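Local coordinates for putative ADP-Ribosyltransferase Scabin (Streptomyces scabiei 87.22, PDB 5EWY), which probably transfers ADP-ribose from NAD+ to DNA, as a toxin of a plant-pathogenic Streptomyces, at residues I137-G142 against V161-G166; E170-V175 against V191-Y196. One frame throughout, in Å; residues are numbered along the deposited sequence.

Contact 1 of 2, residues I137-G142 against V161-G166; sequences IDAPGG and VAFPGG
In the buried middle of the ADP-ribosyltransferase fold, Phe163 of strand 160-164 packs its ring against the loop that runs from strand 133-137 to strand 143-144, and CA of Gly142 sits over one face of that ring. The CA of Gly142 stands 3.9 Å from the centroid of the Phe163 ring and 19° off its normal, a CH-pi contact displaced toward the rim. The ring gets there because CG of Phe163 is anti to the carbonyl carbon (chi1 -81°), which carries its far end to the loop. That far end meets mostly backbone atoms of this loop: the carbonyl O of Pro140 lies in the ring plane, 3.4 Å from CE1 of Phe163. The carbonyl O of Gly141 comes obliquely to CZ of Phe163 at 3.7 Å, and the methyl of Ala139 reaches CE1 of the same ring at 4.0 Å.

This loop joins the two beta sheets of the fold, the four-stranded one that holds strand 133-137 and the three-stranded one where strand 160-164 lies between 115-119 and 143-144. Gly142 is also met by Val161, whose CG1, anti to its own backbone N, sits 3.7 Å from CA of Gly142. With no side chain, Gly142 fits between CG1 of Val161 and the Phe163 ring, at backbone angles that favour glycine. From Phe163 to Gly166 the backbone makes a type II beta turn, closed by Gly166 N bonding to Phe163 O at 3.0 Å. Arg69 NH2 bonds to the carbonyls of Ala139 and Gly141.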
ATOM      1  N   ILE A 137      -6.809   2.928   1.118  1.00 13.96           N
ATOM      2  CA  ILE A 137      -6.661   1.499   1.385  1.00 15.06           C
ATOM      3  C   ILE A 137      -6.961   1.239   2.856  1.00 16.08           C
ATOM      4  O   ILE A 137      -6.487   1.981   3.731  1.00 15.09           O
ATOM      5  CB  ILE A 137      -5.233   1.047   1.033  1.00 16.34           C
ATOM      6  CG1 ILE A 137      -5.062   1.159  -0.479  1.00 17.81           C
ATOM      7  CG2 ILE A 137      -4.926  -0.376   1.515  1.00 17.58           C
ATOM      8  CD1 ILE A 137      -3.618   1.166  -0.931  1.00 20.86           C
ATOM      9  N   ASP A 138      -7.744   0.196   3.127  1.00 16.21           N
ATOM     10  CA  ASP A 138      -8.049  -0.199   4.503  1.00 16.67           C
ATOM     11  C   ASP A 138      -7.766  -1.695   4.561  1.00 17.40           C
ATOM     12  O   ASP A 138      -8.625  -2.524   4.275  1.00 17.81           O
ATOM     13  CB  ASP A 138      -9.485   0.149   4.859  1.00 16.52           C
ATOM     14  CG  ASP A 138      -9.905  -0.367   6.232  1.00 19.74           C
ATOM     15  OD1 ASP A 138      -9.034  -0.584   7.105  1.00 18.86           O
ATOM     16  OD2 ASP A 138     -11.120  -0.526   6.457  1.00 20.09           O
ATOM     17  N   ALA A 139      -6.511  -2.032   4.865  1.00 17.92           N
ATOM     18  CA  ALA A 139      -6.044  -3.402   4.751  1.00 19.18           C
ATOM     19  C   ALA A 139      -5.249  -3.765   5.993  1.00 17.94           C
ATOM     20  O   ALA A 139      -4.517  -2.918   6.527  1.00 19.10           O
ATOM     21  CB  ALA A 139      -5.098  -3.568   3.542  1.00 19.30           C
ATOM     22  N   PRO A 140      -5.347  -5.004   6.444  1.00 18.46           N
ATOM     23  CA  PRO A 140      -4.556  -5.444   7.596  1.00 20.69           C
ATOM     24  C   PRO A 140      -3.132  -5.733   7.168  1.00 22.55           C
ATOM     25  O   PRO A 140      -2.875  -6.163   6.043  1.00 22.68           O
ATOM     26  CB  PRO A 140      -5.241  -6.749   8.030  1.00 23.78           C
ATOM     27  CG  PRO A 140      -5.855  -7.280   6.783  1.00 25.80           C
ATOM     28  CD  PRO A 140      -6.255  -6.065   5.965  1.00 21.17           C
ATOM     29  N   GLY A 141      -2.213  -5.489   8.087  1.00 21.83           N
ATOM     30  CA  GLY A 141      -0.849  -5.968   7.912  1.00 26.01           C
ATOM     31  C   GLY A 141       0.037  -5.040   7.119  1.00 21.64           C
ATOM     32  O   GLY A 141      -0.025  -3.814   7.249  1.00 19.27           O
ATOM     33  N   GLY A 142       0.881  -5.638   6.286  1.00 21.52           N
ATOM     34  CA  GLY A 142       1.905  -4.863   5.594  1.00 20.42           C
ATOM     35  C   GLY A 142       3.172  -4.747   6.412  1.00 21.55           C
ATOM     36  O   GLY A 142       3.173  -4.829   7.639  1.00 22.84           O
ATOM     37  N   VAL A 161       4.540   1.523   3.743  1.00 17.67           N
ATOM     38  CA  VAL A 161       4.110   0.201   4.181  1.00 16.97           C
ATOM     39  C   VAL A 161       4.081  -0.666   2.924  1.00 17.64           C
ATOM     40  O   VAL A 161       3.380  -0.352   1.945  1.00 18.29           O
ATOM     41  CB  VAL A 161       2.738   0.240   4.877  1.00 16.68           C
ATOM     42  CG1 VAL A 161       2.275  -1.176   5.255  1.00 18.93           C
ATOM     43  CG2 VAL A 161       2.767   1.144   6.120  1.00 17.23           C
ATOM     44  N   ALA A 162       4.848  -1.753   2.941  1.00 18.44           N
ATOM     45  CA  ALA A 162       4.995  -2.619   1.777  1.00 18.84           C
ATOM     46  C   ALA A 162       4.166  -3.884   1.958  1.00 19.28           C
ATOM     47  O   ALA A 162       4.372  -4.636   2.921  1.00 21.42           O
ATOM     48  CB  ALA A 162       6.455  -3.003   1.592  1.00 20.71           C
ATOM     49  N   PHE A 163       3.249  -4.138   1.023  1.00 18.84           N
ATOM     50  CA  PHE A 163       2.349  -5.278   1.128  1.00 19.51           C
ATOM     51  C   PHE A 163       2.881  -6.460   0.329  1.00 20.46           C
ATOM     52  O   PHE A 163       2.816  -6.445  -0.912  1.00 20.48           O
ATOM     53  CB  PHE A 163       0.929  -4.914   0.680  1.00 19.43           C
ATOM     54  CG  PHE A 163       0.166  -4.219   1.756  1.00 18.23           C
ATOM     55  CD1 PHE A 163      -0.562  -4.942   2.685  1.00 18.63           C
ATOM     56  CD2 PHE A 163       0.263  -2.842   1.911  1.00 18.33           C
ATOM     57  CE1 PHE A 163      -1.218  -4.305   3.721  1.00 18.64           C
ATOM     58  CE2 PHE A 163      -0.376  -2.195   2.945  1.00 17.41           C
ATOM     59  CZ  PHE A 163      -1.116  -2.919   3.857  1.00 17.64           C
ATOM     60  N   PRO A 164       3.439  -7.488   0.968  1.00 20.61           N
ATOM     61  CA  PRO A 164       3.912  -8.657   0.206  1.00 21.56           C
ATOM     62  C   PRO A 164       2.733  -9.420  -0.373  1.00 26.57           C
ATOM     63  O   PRO A 164       1.790  -9.768   0.344  1.00 24.91           O
ATOM     64  CB  PRO A 164       4.669  -9.493   1.244  1.00 22.83           C
ATOM     65  CG  PRO A 164       4.777  -8.628   2.479  1.00 22.25           C
ATOM     66  CD  PRO A 164       3.608  -7.677   2.415  1.00 22.34           C
ATOM     67  N   GLY A 165       2.771  -9.656  -1.676  1.00 25.41           N
ATOM     68  CA  GLY A 165       1.655 -10.249  -2.369  1.00 26.01           C
ATOM     69  C   GLY A 165       0.592  -9.259  -2.766  1.00 22.21           C
ATOM     70  O   GLY A 165      -0.432  -9.666  -3.331  1.00 25.53           O
ATOM     71  N   GLY A 166       0.808  -7.977  -2.504  1.00 21.97           N
ATOM     72  CA  GLY A 166      -0.162  -6.959  -2.851  1.00 20.28           C
ATOM     73  C   GLY A 166      -1.384  -6.976  -1.959  1.00 20.60           C
ATOM     74  O   GLY A 166      -1.331  -7.363  -0.792  1.00 21.88           O
TER

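Contact 2 of 2, residues E170-V175 against V191-Y196; sequences EFVIGV and VGNPHY
Tyr196 lies alongside Ile173 and meets segment 170-175 along most of its length. Its CB sits 3.4 Å from the carbonyl O of Val172. With CG anti to the backbone N (chi1 173°), the ring runs along the backbone of 170-175: CG packs on CA of Ile173, while CD1 meets the carbonyl O of Glu170 at 3.3 Å, an oxygen at the ring edge. CE1 and CZ lie against CG1 of Ile173, which stands 4.0 Å from the centroid of the Tyr196 ring in a CH-pi contact over one face, and CD2 and CE2 touch the CG2 branch of Ile173. At the tip, OH bonds to Asp138 OD2.

The ring belongs to the tail of a beta hairpin, strands 172-179 and 184-192, at the edge of the four-stranded antiparallel sheet. Val175 and Val191 form a hydrogen-bonded pair, each N giving to the other's O, and their side chains lie side by side toward Phe87 of helix 83-89. Gly174 and Gly192 follow as a non-hydrogen-bonded pair; CA of Gly174 comes 3.1 Å from the O of Val191. On the edge of strand 172-179 away from its hairpin partner, Ile173 and Gly174 both face Tyr136 of strand 133-137, a classic beta bulge.

Asn193 then ends the pairing. Its N gives a nearly straight bond, 171°, to Ile173 O, which also accepts from a water at 2.7 Å. Its ND2 reaches Val172 O at 2.9 Å, with that oxygen close to the amide plane, and also bonds to Thr169 OG1. OD1 of Asn193 takes the N of His195 at 3.0 Å from above the carbonyl plane, an Asx turn laid over the type I turn 193-196.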
ATOM      1  N   GLU A 170     -10.999  -6.094  -1.988  1.00 23.36           N
ATOM      2  CA  GLU A 170     -11.892  -5.871  -0.843  1.00 22.54           C
ATOM      3  C   GLU A 170     -11.280  -4.903   0.164  1.00 22.70           C
ATOM      4  O   GLU A 170     -12.002  -4.409   1.045  1.00 22.12           O
ATOM      5  CB  GLU A 170     -12.264  -7.194  -0.162  1.00 26.71           C
ATOM      6  CG  GLU A 170     -11.124  -7.894   0.557  1.00 30.41           C
ATOM      7  CD  GLU A 170     -11.486  -9.273   1.045  1.00 53.48           C
ATOM      8  OE1 GLU A 170     -12.214  -9.376   2.063  1.00 47.53           O
ATOM      9  OE2 GLU A 170     -11.038 -10.250   0.401  1.00 50.38           O
ATOM     10  N   PHE A 171      -9.976  -4.673   0.100  1.00 19.58           N
ATOM     11  CA  PHE A 171      -9.294  -3.766   1.023  1.00 18.81           C
ATOM     12  C   PHE A 171      -8.992  -2.408   0.421  1.00 18.88           C
ATOM     13  O   PHE A 171      -8.332  -1.582   1.068  1.00 19.79           O
ATOM     14  CB  PHE A 171      -8.007  -4.402   1.558  1.00 19.31           C
ATOM     15  CG  PHE A 171      -8.227  -5.726   2.199  1.00 20.81           C
ATOM     16  CD1 PHE A 171      -8.932  -5.838   3.395  1.00 20.89           C
ATOM     17  CD2 PHE A 171      -7.774  -6.887   1.596  1.00 29.76           C
ATOM     18  CE1 PHE A 171      -9.154  -7.065   3.973  1.00 28.50           C
ATOM     19  CE2 PHE A 171      -7.995  -8.114   2.181  1.00 29.04           C
ATOM     20  CZ  PHE A 171      -8.672  -8.204   3.366  1.00 28.04           C
ATOM     21  N   VAL A 172      -9.442  -2.159  -0.803  1.00 18.48           N
ATOM     22  CA  VAL A 172      -9.287  -0.859  -1.449  1.00 17.15           C
ATOM     23  C   VAL A 172     -10.599  -0.106  -1.250  1.00 18.47           C
ATOM     24  O   VAL A 172     -11.647  -0.507  -1.765  1.00 19.08           O
ATOM     25  CB  VAL A 172      -8.926  -1.004  -2.932  1.00 19.93           C
ATOM     26  CG1 VAL A 172      -8.850   0.373  -3.572  1.00 21.29           C
ATOM     27  CG2 VAL A 172      -7.597  -1.743  -3.064  1.00 20.62           C
ATOM     28  N   ILE A 173     -10.543   0.995  -0.493  1.00 17.50           N
ATOM     29  CA  ILE A 173     -11.748   1.766  -0.198  1.00 17.96           C
ATOM     30  C   ILE A 173     -12.270   2.449  -1.449  1.00 17.93           C
ATOM     31  O   ILE A 173     -13.469   2.438  -1.737  1.00 19.38           O
ATOM     32  CB  ILE A 173     -11.472   2.831   0.872  1.00 17.52           C
ATOM     33  CG1 ILE A 173     -10.913   2.244   2.161  1.00 19.92           C
ATOM     34  CG2 ILE A 173     -12.749   3.585   1.138  1.00 18.46           C
ATOM     35  CD1 ILE A 173     -10.261   3.301   3.021  1.00 17.76           C
ATOM     36  N   GLY A 174     -11.374   3.092  -2.189  1.00 17.45           N
ATOM     37  CA  GLY A 174     -11.770   3.993  -3.260  1.00 18.55           C
ATOM     38  C   GLY A 174     -10.572   4.787  -3.724  1.00 17.52           C
ATOM     39  O   GLY A 174      -9.434   4.448  -3.401  1.00 16.80           O
ATOM     40  N   VAL A 175     -10.845   5.858  -4.464  1.00 18.04           N
ATOM     41  CA  VAL A 175      -9.783   6.596  -5.132  1.00 15.50           C
ATOM     42  C   VAL A 175     -10.237   8.024  -5.355  1.00 16.89           C
ATOM     43  O   VAL A 175     -11.419   8.295  -5.549  1.00 18.14           O
ATOM     44  CB  VAL A 175      -9.430   5.905  -6.473  1.00 19.28           C
ATOM     45  CG1 VAL A 175     -10.590   6.030  -7.495  1.00 22.34           C
ATOM     46  CG2 VAL A 175      -8.143   6.476  -7.103  1.00 19.39           C
ATOM     47  N   VAL A 191     -14.178   8.142  -6.280  1.00 20.86           N
ATOM     48  CA  VAL A 191     -15.043   6.989  -6.542  1.00 22.45           C
ATOM     49  C   VAL A 191     -14.802   5.954  -5.458  1.00 20.96           C
ATOM     50  O   VAL A 191     -13.652   5.638  -5.133  1.00 19.67           O
ATOM     51  CB  VAL A 191     -14.735   6.351  -7.915  1.00 25.21           C
ATOM     52  CG1 VAL A 191     -15.702   5.216  -8.234  1.00 30.02           C
ATOM     53  CG2 VAL A 191     -14.780   7.399  -9.027  1.00 35.95           C
ATOM     54  N   GLY A 192     -15.884   5.430  -4.879  1.00 20.25           N
ATOM     55  CA  GLY A 192     -15.759   4.296  -4.001  1.00 20.47           C
ATOM     56  C   GLY A 192     -15.694   2.988  -4.762  1.00 20.29           C
ATOM     57  O   GLY A 192     -16.350   2.794  -5.781  1.00 23.02           O
ATOM     58  N   ASN A 193     -14.912   2.065  -4.207  1.00 19.69           N
ATOM     59  CA  ASN A 193     -14.791   0.731  -4.781  1.00 20.89           C
ATOM     60  C   ASN A 193     -16.005  -0.101  -4.392  1.00 21.30           C
ATOM     61  O   ASN A 193     -16.238  -0.311  -3.195  1.00 22.27           O
ATOM     62  CB  ASN A 193     -13.499   0.090  -4.268  1.00 21.32           C
ATOM     63  CG  ASN A 193     -13.322  -1.337  -4.720  1.00 19.45           C
ATOM     64  OD1 ASN A 193     -14.020  -1.817  -5.612  1.00 21.27           O
ATOM     65  ND2 ASN A 193     -12.368  -2.025  -4.110  1.00 22.04           N
ATOM     66  N   PRO A 194     -16.807  -0.575  -5.348  1.00 22.02           N
ATOM     67  CA  PRO A 194     -17.981  -1.388  -4.978  1.00 24.52           C
ATOM     68  C   PRO A 194     -17.627  -2.667  -4.246  1.00 25.48           C
ATOM     69  O   PRO A 194     -18.493  -3.253  -3.576  1.00 28.49           O
ATOM     70  CB  PRO A 194     -18.665  -1.664  -6.325  1.00 27.81           C
ATOM     71  CG  PRO A 194     -17.633  -1.484  -7.332  1.00 29.66           C
ATOM     72  CD  PRO A 194     -16.688  -0.431  -6.806  1.00 25.85           C
ATOM     73  N   HIS A 195     -16.385  -3.110  -4.320  1.00 23.86           N
ATOM     74  CA  HIS A 195     -15.934  -4.352  -3.710  1.00 23.72           C
ATOM     75  C   HIS A 195     -15.316  -4.171  -2.329  1.00 21.34           C
ATOM     76  O   HIS A 195     -14.926  -5.169  -1.708  1.00 24.31           O
ATOM     77  CB  HIS A 195     -14.936  -5.037  -4.643  1.00 26.58           C
ATOM     78  CG  HIS A 195     -15.506  -5.358  -5.978  1.00 32.59           C
ATOM     79  ND1 HIS A 195     -14.991  -4.858  -7.153  1.00 33.87           N
ATOM     80  CD2 HIS A 195     -16.561  -6.130  -6.324  1.00 32.26           C
ATOM     81  CE1 HIS A 195     -15.705  -5.312  -8.166  1.00 28.68           C
ATOM     82  NE2 HIS A 195     -16.660  -6.087  -7.692  1.00 38.10           N
ATOM     83  N   TYR A 196     -15.226  -2.938  -1.823  1.00 20.86           N
ATOM     84  CA  TYR A 196     -14.669  -2.721  -0.496  1.00 20.52           C
ATOM     85  C   TYR A 196     -15.531  -3.414   0.549  1.00 19.18           C
ATOM     86  O   TYR A 196     -16.758  -3.284   0.542  1.00 23.03           O
ATOM     87  CB  TYR A 196     -14.613  -1.226  -0.228  1.00 20.71           C
ATOM     88  CG  TYR A 196     -14.200  -0.825   1.177  1.00 18.50           C
ATOM     89  CD1 TYR A 196     -13.146  -1.441   1.830  1.00 19.17           C
ATOM     90  CD2 TYR A 196     -14.885   0.188   1.839  1.00 20.52           C
ATOM     91  CE1 TYR A 196     -12.774  -1.051   3.125  1.00 17.91           C
ATOM     92  CE2 TYR A 196     -14.526   0.578   3.120  1.00 18.91           C
ATOM     93  CZ  TYR A 196     -13.476  -0.043   3.751  1.00 18.54           C
ATOM     94  OH  TYR A 196     -13.113   0.388   5.034  1.00 17.70           O
TER
HETATM   95  O   HOH W   1     -15.997   2.240  -0.818  1.00 33.42           O

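In the fold
From the N terminus, the chain lays down strand 75-79, then strand 115-119 and strand 133-137 before reaching contact 1. That contact closes an excursion through strand 143-144 and helix 145-149, bringing 161-166 back against 137-142. The chain then goes straight on to 170-175, where contact 2 opens, and it closes at 191-196 after the hairpin turn. The two loops therefore follow one another, neither nested nor crossed. They meet at the end of strand 133-137: the N of Asp138 probably bonds to Phe171 O, and CB of Ala139 packs on CB of Phe171. Contact 1 packs the loop between the two sheets on the central strand of the smaller one; contact 2 joins edge strand 184-192, and the turn after it, to its neighbour 172-179.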